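Local coordinates for protein autoinducer 2 sensor kinase/phosphatase LuxQ (Vibrio cholerae, PDB 3C38) that senses the autoinducer AI-2 through its partner LuxP and switches between kinase and phosphatase activity in a quorum-sensing phosphorelay, represented here by its periplasmic sensor domain, at residues R64-F69 with I92-G97; S71-E76 with D82-S87. All coordinates share one frame; numbering follows the deposited sequence.

Contact 1: R64-F69 with I92-G97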
ATOM      1  N   ARG A  64       4.742   5.778  24.311  1.00 93.71           N
ATOM      2  CA  ARG A  64       3.961   7.013  24.256  1.00 93.17           C
ATOM      3  C   ARG A  64       3.522   7.304  22.826  1.00 92.29           C
ATOM      4  O   ARG A  64       2.425   7.819  22.589  1.00 92.34           O
ATOM      5  CB  ARG A  64       4.762   8.208  24.776  1.00 93.99           C
ATOM      6  CG  ARG A  64       3.895   9.454  24.954  1.00 95.27           C
ATOM      7  CD  ARG A  64       4.650  10.748  24.684  1.00 94.92           C
ATOM      8  NE  ARG A  64       5.800  10.920  25.562  1.00 94.25           N
ATOM      9  CZ  ARG A  64       6.523  12.033  25.626  1.00 93.60           C
ATOM     10  NH1 ARG A  64       6.213  13.071  24.865  1.00 92.69           N
ATOM     11  NH2 ARG A  64       7.556  12.105  26.453  1.00 93.99           N
ATOM     12  N   LEU A  65       4.397   6.979  21.881  1.00 90.81           N
ATOM     13  CA  LEU A  65       4.124   7.180  20.466  1.00 89.17           C
ATOM     14  C   LEU A  65       2.829   6.460  20.090  1.00 88.84           C
ATOM     15  O   LEU A  65       2.195   6.783  19.084  1.00 88.42           O
ATOM     16  CB  LEU A  65       5.277   6.616  19.640  1.00 88.43           C
ATOM     17  CG  LEU A  65       6.673   7.143  19.972  1.00 88.28           C
ATOM     18  CD1 LEU A  65       7.705   6.059  19.711  1.00 88.27           C
ATOM     19  CD2 LEU A  65       6.959   8.388  19.149  1.00 88.24           C
ATOM     20  N   ASP A  66       2.437   5.488  20.907  1.00 88.29           N
ATOM     21  CA  ASP A  66       1.227   4.726  20.643  1.00 87.58           C
ATOM     22  C   ASP A  66      -0.074   5.545  20.651  1.00 87.23           C
ATOM     23  O   ASP A  66      -0.803   5.509  19.658  1.00 87.24           O
ATOM     24  CB  ASP A  66       1.132   3.525  21.599  1.00 88.25           C
ATOM     25  CG  ASP A  66       2.148   2.428  21.272  1.00 88.53           C
ATOM     26  OD1 ASP A  66       2.288   2.077  20.079  1.00 88.58           O
ATOM     27  OD2 ASP A  66       2.799   1.905  22.204  1.00 88.28           O
ATOM     28  N   GLU A  67      -0.389   6.284  21.722  1.00 86.20           N
ATOM     29  CA  GLU A  67      -1.641   7.053  21.683  1.00 85.63           C
ATOM     30  C   GLU A  67      -1.621   8.065  20.554  1.00 84.45           C
ATOM     31  O   GLU A  67      -2.659   8.368  19.968  1.00 84.19           O
ATOM     32  CB  GLU A  67      -1.951   7.839  22.972  1.00 87.28           C
ATOM     33  CG  GLU A  67      -3.086   8.879  22.688  1.00 89.48           C
ATOM     34  CD  GLU A  67      -3.696   9.572  23.903  1.00 90.51           C
ATOM     35  OE1 GLU A  67      -3.646   9.008  25.016  1.00 91.27           O
ATOM     36  OE2 GLU A  67      -4.260  10.678  23.725  1.00 90.66           O
ATOM     37  N   PHE A  68      -0.443   8.603  20.260  1.00 83.55           N
ATOM     38  CA  PHE A  68      -0.337   9.601  19.206  1.00 82.31           C
ATOM     39  C   PHE A  68      -0.929   9.137  17.880  1.00 81.86           C
ATOM     40  O   PHE A  68      -1.874   9.744  17.374  1.00 82.69           O
ATOM     41  CB  PHE A  68       1.115  10.011  18.976  1.00 81.40           C
ATOM     42  CG  PHE A  68       1.286  10.945  17.817  1.00 80.66           C
ATOM     43  CD1 PHE A  68       0.932  12.282  17.924  1.00 79.77           C
ATOM     44  CD2 PHE A  68       1.736  10.471  16.591  1.00 80.66           C
ATOM     45  CE1 PHE A  68       1.020  13.133  16.827  1.00 80.65           C
ATOM     46  CE2 PHE A  68       1.826  11.314  15.487  1.00 80.66           C
ATOM     47  CZ  PHE A  68       1.467  12.649  15.605  1.00 80.44           C
ATOM     48  N   PHE A  69      -0.371   8.071  17.314  1.00 80.01           N
ATOM     49  CA  PHE A  69      -0.862   7.559  16.040  1.00 78.96           C
ATOM     50  C   PHE A  69      -2.309   7.116  16.145  1.00 79.55           C
ATOM     51  O   PHE A  69      -3.055   7.158  15.165  1.00 79.35           O
ATOM     52  CB  PHE A  69       0.023   6.412  15.555  1.00 75.80           C
ATOM     53  CG  PHE A  69       1.355   6.867  15.047  1.00 73.05           C
ATOM     54  CD1 PHE A  69       1.458   7.513  13.822  1.00 71.69           C
ATOM     55  CD2 PHE A  69       2.497   6.715  15.820  1.00 72.27           C
ATOM     56  CE1 PHE A  69       2.680   8.005  13.377  1.00 71.43           C
ATOM     57  CE2 PHE A  69       3.724   7.205  15.385  1.00 71.20           C
ATOM     58  CZ  PHE A  69       3.815   7.850  14.161  1.00 71.20           C
ATOM     59  N   ILE A  92      14.971  -0.003  15.142  1.00 59.75           N
ATOM     60  CA  ILE A  92      13.537   0.240  15.058  1.00 59.70           C
ATOM     61  C   ILE A  92      13.112   0.733  16.435  1.00 61.03           C
ATOM     62  O   ILE A  92      13.013  -0.047  17.386  1.00 60.83           O
ATOM     63  CB  ILE A  92      12.744  -1.050  14.707  1.00 58.46           C
ATOM     64  CG1 ILE A  92      13.255  -1.654  13.397  1.00 57.18           C
ATOM     65  CG2 ILE A  92      11.267  -0.727  14.555  1.00 57.68           C
ATOM     66  CD1 ILE A  92      12.954  -0.830  12.175  1.00 56.07           C
ATOM     67  N   LEU A  93      12.877   2.036  16.538  1.00 61.38           N
ATOM     68  CA  LEU A  93      12.486   2.647  17.797  1.00 62.00           C
ATOM     69  C   LEU A  93      11.039   2.337  18.121  1.00 62.91           C
ATOM     70  O   LEU A  93      10.682   2.158  19.288  1.00 64.03           O
ATOM     71  CB  LEU A  93      12.675   4.167  17.732  1.00 62.12           C
ATOM     72  CG  LEU A  93      14.068   4.717  17.408  1.00 61.88           C
ATOM     73  CD1 LEU A  93      14.009   6.235  17.306  1.00 61.92           C
ATOM     74  CD2 LEU A  93      15.055   4.288  18.478  1.00 61.88           C
ATOM     75  N   TRP A  94      10.205   2.274  17.085  1.00 62.86           N
ATOM     76  CA  TRP A  94       8.790   2.000  17.280  1.00 62.19           C
ATOM     77  C   TRP A  94       8.175   1.200  16.127  1.00 62.01           C
ATOM     78  O   TRP A  94       8.691   1.193  15.006  1.00 61.14           O
ATOM     79  CB  TRP A  94       8.038   3.316  17.461  1.00 62.30           C
ATOM     80  CG  TRP A  94       6.583   3.149  17.750  1.00 63.58           C
ATOM     81  CD1 TRP A  94       6.014   2.840  18.950  1.00 63.19           C
ATOM     82  CD2 TRP A  94       5.506   3.288  16.815  1.00 63.69           C
ATOM     83  NE1 TRP A  94       4.642   2.786  18.823  1.00 63.55           N
ATOM     84  CE2 TRP A  94       4.306   3.059  17.523  1.00 64.40           C
ATOM     85  CE3 TRP A  94       5.441   3.589  15.449  1.00 63.61           C
ATOM     86  CZ2 TRP A  94       3.051   3.116  16.907  1.00 64.61           C
ATOM     87  CZ3 TRP A  94       4.195   3.646  14.837  1.00 62.79           C
ATOM     88  CH2 TRP A  94       3.017   3.413  15.567  1.00 64.17           C
ATOM     89  N   ASP A  95       7.058   0.539  16.427  1.00 60.54           N
ATOM     90  CA  ASP A  95       6.329  -0.289  15.475  1.00 58.50           C
ATOM     91  C   ASP A  95       4.880  -0.337  15.952  1.00 56.70           C
ATOM     92  O   ASP A  95       4.621  -0.700  17.104  1.00 56.82           O
ATOM     93  CB  ASP A  95       6.937  -1.694  15.474  1.00 61.35           C
ATOM     94  CG  ASP A  95       6.077  -2.714  14.759  1.00 63.43           C
ATOM     95  OD1 ASP A  95       6.368  -3.919  14.895  1.00 65.76           O
ATOM     96  OD2 ASP A  95       5.118  -2.328  14.059  1.00 66.59           O
ATOM     97  N   ASP A  96       3.933   0.025  15.086  1.00 52.66           N
ATOM     98  CA  ASP A  96       2.529   0.007  15.495  1.00 50.18           C
ATOM     99  C   ASP A  96       2.037  -1.400  15.790  1.00 47.98           C
ATOM    100  O   ASP A  96       0.905  -1.589  16.221  1.00 46.77           O
ATOM    101  CB  ASP A  96       1.619   0.667  14.443  1.00 49.98           C
ATOM    102  CG  ASP A  96       1.540  -0.109  13.132  1.00 49.40           C
ATOM    103  OD1 ASP A  96       2.048  -1.250  13.037  1.00 50.39           O
ATOM    104  OD2 ASP A  96       0.946   0.442  12.185  1.00 47.93           O
ATOM    105  N   GLY A  97       2.895  -2.384  15.547  1.00 46.79           N
ATOM    106  CA  GLY A  97       2.541  -3.767  15.809  1.00 46.35           C
ATOM    107  C   GLY A  97       1.611  -4.454  14.822  1.00 44.99           C
ATOM    108  O   GLY A  97       1.145  -5.551  15.102  1.00 44.77           O
TER

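Contact 2: S71-E76 with D82-S87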
ATOM      1  N   SER A  71      -4.433   8.667  17.743  1.00 84.42           N
ATOM      2  CA  SER A  71      -5.150   9.932  17.612  1.00 86.16           C
ATOM      3  C   SER A  71      -5.246  10.369  16.155  1.00 87.22           C
ATOM      4  O   SER A  71      -6.282  10.861  15.707  1.00 87.11           O
ATOM      5  CB  SER A  71      -4.446  11.026  18.417  1.00 86.03           C
ATOM      6  OG  SER A  71      -5.107  11.265  19.644  1.00 87.40           O
ATOM      7  N   VAL A  72      -4.150  10.194  15.424  1.00 88.86           N
ATOM      8  CA  VAL A  72      -4.095  10.564  14.015  1.00 90.05           C
ATOM      9  C   VAL A  72      -5.147   9.784  13.237  1.00 90.91           C
ATOM     10  O   VAL A  72      -5.884  10.346  12.426  1.00 90.73           O
ATOM     11  CB  VAL A  72      -2.710  10.253  13.417  1.00 89.88           C
ATOM     12  CG1 VAL A  72      -2.639  10.747  11.979  1.00 90.16           C
ATOM     13  CG2 VAL A  72      -1.624  10.898  14.262  1.00 90.36           C
ATOM     14  N   ASP A  73      -5.209   8.481  13.490  1.00 92.21           N
ATOM     15  CA  ASP A  73      -6.167   7.621  12.815  1.00 93.57           C
ATOM     16  C   ASP A  73      -7.554   7.801  13.413  1.00 94.73           C
ATOM     17  O   ASP A  73      -8.554   7.732  12.704  1.00 95.50           O
ATOM     18  CB  ASP A  73      -5.734   6.159  12.923  1.00 92.84           C
ATOM     19  CG  ASP A  73      -4.311   5.944  12.456  1.00 92.73           C
ATOM     20  OD1 ASP A  73      -3.905   6.596  11.470  1.00 92.36           O
ATOM     21  OD2 ASP A  73      -3.604   5.115  13.068  1.00 92.66           O
ATOM     22  N   GLU A  74      -7.608   8.032  14.720  1.00 95.74           N
ATOM     23  CA  GLU A  74      -8.874   8.241  15.412  1.00 96.79           C
ATOM     24  C   GLU A  74      -9.775   9.148  14.580  1.00 96.72           C
ATOM     25  O   GLU A  74     -10.988   8.946  14.503  1.00 97.43           O
ATOM     26  CB  GLU A  74      -8.627   8.907  16.768  1.00 97.70           C
ATOM     27  CG  GLU A  74      -9.892   9.391  17.463  1.00 99.39           C
ATOM     28  CD  GLU A  74      -9.619  10.491  18.471  1.00100.50           C
ATOM     29  OE1 GLU A  74      -8.795  10.277  19.387  1.00100.79           O
ATOM     30  OE2 GLU A  74     -10.231  11.575  18.345  1.00100.78           O
ATOM     31  N   LEU A  75      -9.158  10.142  13.952  1.00 96.02           N
ATOM     32  CA  LEU A  75      -9.868  11.120  13.144  1.00 95.42           C
ATOM     33  C   LEU A  75      -9.856  10.837  11.643  1.00 94.87           C
ATOM     34  O   LEU A  75     -10.467  11.576  10.868  1.00 94.92           O
ATOM     35  CB  LEU A  75      -9.270  12.502  13.415  1.00 95.91           C
ATOM     36  CG  LEU A  75      -7.753  12.596  13.214  1.00 96.19           C
ATOM     37  CD1 LEU A  75      -7.446  12.900  11.757  1.00 96.61           C
ATOM     38  CD2 LEU A  75      -7.178  13.683  14.104  1.00 96.27           C
ATOM     39  N   GLU A  76      -9.172   9.772  11.231  1.00 93.71           N
ATOM     40  CA  GLU A  76      -9.087   9.434   9.812  1.00 92.32           C
ATOM     41  C   GLU A  76      -8.842   7.958   9.517  1.00 90.54           C
ATOM     42  O   GLU A  76      -8.229   7.624   8.504  1.00 89.92           O
ATOM     43  CB  GLU A  76      -7.982  10.265   9.156  1.00 93.46           C
ATOM     44  CG  GLU A  76      -8.392  11.690   8.853  1.00 94.72           C
ATOM     45  CD  GLU A  76      -8.653  11.904   7.383  1.00 95.66           C
ATOM     46  OE1 GLU A  76      -7.667  12.066   6.634  1.00 96.05           O
ATOM     47  OE2 GLU A  76      -9.836  11.895   6.978  1.00 96.04           O
ATOM     48  N   ASP A  82      -1.546   0.456   6.404  1.00 33.09           N
ATOM     49  CA  ASP A  82      -1.756  -0.839   7.049  1.00 32.02           C
ATOM     50  C   ASP A  82      -0.698  -1.059   8.117  1.00 32.36           C
ATOM     51  O   ASP A  82      -0.891  -1.835   9.052  1.00 32.40           O
ATOM     52  CB  ASP A  82      -1.709  -1.982   6.034  1.00 30.85           C
ATOM     53  CG  ASP A  82      -2.822  -1.891   5.009  1.00 32.83           C
ATOM     54  OD1 ASP A  82      -3.874  -1.306   5.336  1.00 36.23           O
ATOM     55  OD2 ASP A  82      -2.657  -2.407   3.885  1.00 30.88           O
ATOM     56  N   LEU A  83       0.425  -0.369   7.977  1.00 31.90           N
ATOM     57  CA  LEU A  83       1.493  -0.500   8.950  1.00 34.79           C
ATOM     58  C   LEU A  83       2.395   0.722   8.995  1.00 35.91           C
ATOM     59  O   LEU A  83       2.685   1.362   7.970  1.00 35.50           O
ATOM     60  CB  LEU A  83       2.314  -1.775   8.683  1.00 34.28           C
ATOM     61  CG  LEU A  83       3.076  -1.955   7.370  1.00 35.18           C
ATOM     62  CD1 LEU A  83       4.440  -1.299   7.494  1.00 34.22           C
ATOM     63  CD2 LEU A  83       3.253  -3.437   7.072  1.00 31.74           C
ATOM     64  N   ARG A  84       2.816   1.046  10.211  1.00 37.16           N
ATOM     65  CA  ARG A  84       3.695   2.172  10.473  1.00 39.35           C
ATOM     66  C   ARG A  84       4.794   1.740  11.429  1.00 41.69           C
ATOM     67  O   ARG A  84       4.572   0.918  12.312  1.00 43.41           O
ATOM     68  CB  ARG A  84       2.939   3.310  11.163  1.00 38.01           C
ATOM     69  CG  ARG A  84       1.939   4.096  10.347  1.00 36.94           C
ATOM     70  CD  ARG A  84       1.806   5.475  10.979  1.00 36.52           C
ATOM     71  NE  ARG A  84       0.703   6.277  10.461  1.00 38.17           N
ATOM     72  CZ  ARG A  84      -0.571   6.108  10.803  1.00 40.21           C
ATOM     73  NH1 ARG A  84      -0.916   5.158  11.668  1.00 41.91           N
ATOM     74  NH2 ARG A  84      -1.503   6.900  10.288  1.00 41.06           N
ATOM     75  N   PHE A  85       5.982   2.298  11.253  1.00 44.20           N
ATOM     76  CA  PHE A  85       7.084   2.030  12.162  1.00 44.83           C
ATOM     77  C   PHE A  85       8.128   3.126  11.960  1.00 46.28           C
ATOM     78  O   PHE A  85       8.269   3.669  10.861  1.00 45.82           O
ATOM     79  CB  PHE A  85       7.660   0.616  11.954  1.00 42.08           C
ATOM     80  CG  PHE A  85       8.401   0.434  10.671  1.00 41.36           C
ATOM     81  CD1 PHE A  85       9.701   0.905  10.531  1.00 40.02           C
ATOM     82  CD2 PHE A  85       7.801  -0.220   9.597  1.00 40.62           C
ATOM     83  CE1 PHE A  85      10.391   0.723   9.351  1.00 40.33           C
ATOM     84  CE2 PHE A  85       8.484  -0.408   8.404  1.00 38.43           C
ATOM     85  CZ  PHE A  85       9.782   0.064   8.279  1.00 41.35           C
ATOM     86  N   ILE A  86       8.827   3.476  13.035  1.00 48.71           N
ATOM     87  CA  ILE A  86       9.838   4.526  12.979  1.00 50.89           C
ATOM     88  C   ILE A  86      11.245   3.956  13.090  1.00 51.74           C
ATOM     89  O   ILE A  86      11.541   3.179  13.996  1.00 52.00           O
ATOM     90  CB  ILE A  86       9.611   5.559  14.104  1.00 51.59           C
ATOM     91  CG1 ILE A  86       8.235   6.204  13.938  1.00 51.51           C
ATOM     92  CG2 ILE A  86      10.686   6.632  14.065  1.00 53.60           C
ATOM     93  CD1 ILE A  86       7.868   7.147  15.058  1.00 51.44           C
ATOM     94  N   SER A  87      12.101   4.348  12.154  1.00 52.95           N
ATOM     95  CA  SER A  87      13.479   3.884  12.124  1.00 53.40           C
ATOM     96  C   SER A  87      14.498   4.975  12.449  1.00 54.12           C
ATOM     97  O   SER A  87      14.243   6.168  12.297  1.00 54.32           O
ATOM     98  CB  SER A  87      13.818   3.300  10.747  1.00 54.08           C
ATOM     99  OG  SER A  87      14.888   4.010  10.120  1.00 51.51           O
TER

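Contact 1: R64-F69 with I92-G97
Trp94 lays its indole against Leu65 and Phe69 of helix 65-74, joining that helix to strand 91-95, at one edge of the five-stranded antiparallel sheet in the periplasmic domain of LuxQ, which belongs to the Cache clan. The tight part is apolar and buried. Leu65 and Phe69, one helical turn apart, cover the same indole face: Leu65 CB sits 4.0 Å from the centroid of the five-membered ring of Trp94 in a CH-pi contact, nearly above it, while Leu65 CD1 reaches back to Trp94 CB at 3.6 Å. The Phe69 ring lies over the six-membered ring, near its rim, with its plane turned only 16° from it. The two rings are slid apart and barely overlap, and Phe69 CD2 comes to 3.4 Å from Trp94 CH2. Trp94 carries the indole out to the helix because its CG stands anti to the backbone N (chi1 -177°). On the opposite face, the backbone N of Asp96 stands over the rim of the ring. Helix 51-58 also packs on these residues, Leu57 against Leu65 and Leu53 against Phe69.

The solvent side is thinner and polar. Here the exposed Asp66 reaches the indole edge by its carboxylate end alone. Trp94 NE1 donates to Asp66 OD1 over 2.8 Å, the acceptor lying in the indole plane, yet the N-H meets that oxygen from above the carboxylate plane, 57° out of it.

Contact 2: S71-E76 with D82-S87
Asp73 and Arg84 form an end-on, two-pronged salt bridge between the last turn of helix 65-74 and strand 83-88. Each terminal nitrogen of the guanidinium takes its own carboxylate oxygen: Arg84 NH2 donates to Asp73 OD1 at 2.7 Å, with an N-H...O angle of 162°, and Arg84 NH1 donates to Asp73 OD2 at 3.0 Å. Both oxygens receive these bonds on their syn lone pairs. The two flat groups are nearly coplanar, 15° apart, so the carboxylate meets the guanidinium at its edge. A third, weak bond cuts across the pair, from Arg84 NH1 to Asp73 OD1 at 3.3 Å.

The two side chains come from opposite directions to span a wide gap between the backbones. Arg84 runs extended from CG to NE, carrying its charged end away from the strand, and then turns about the CD-NE bond (chi4 78°) to present its two terminal nitrogens to the helix. The CB of Asp73 points toward the strand.

Packing beyond the salt bridge is slight. Val72, the preceding helical residue, approaches obliquely with CG1 4.4 Å from Arg84 NH2. Around the pair, neighbouring parts of the fold take over: Val157 of strand 153-160 touches the arginine side chain, while Ala80 in the loop before the strand touches Asp73.

The buried arginine is thus brought to a partly exposed carboxylate in the helix. Two well-directed bonds fix the rotation of both flat groups, and the opposed charges would be expected to favour the ionised form of each, making this a directional polar tie between helix and sheet.

Overall arrangement
Both contacts tie helix 65-74 to the same antiparallel sheet, contact 1 near the start of the helix and contact 2 near its end. They use adjacent strands, 91-95 at the edge and 83-88 beside it; the pairing joins Trp94 with Ile86 and continues just past the edge strand to Asp96 with Arg84, where Asp96 OD2 also accepts a hydrogen bond from Arg84 N. Contact 1 is the more buried and the larger, 242 Å² against 102 Å², and rests on aromatic and aliphatic packing with one hydrogen bond at its margin. Contact 2, partly buried, depends almost wholly on paired charges. The side chain of Arg84 bridges the two by touching Trp94 and Phe69.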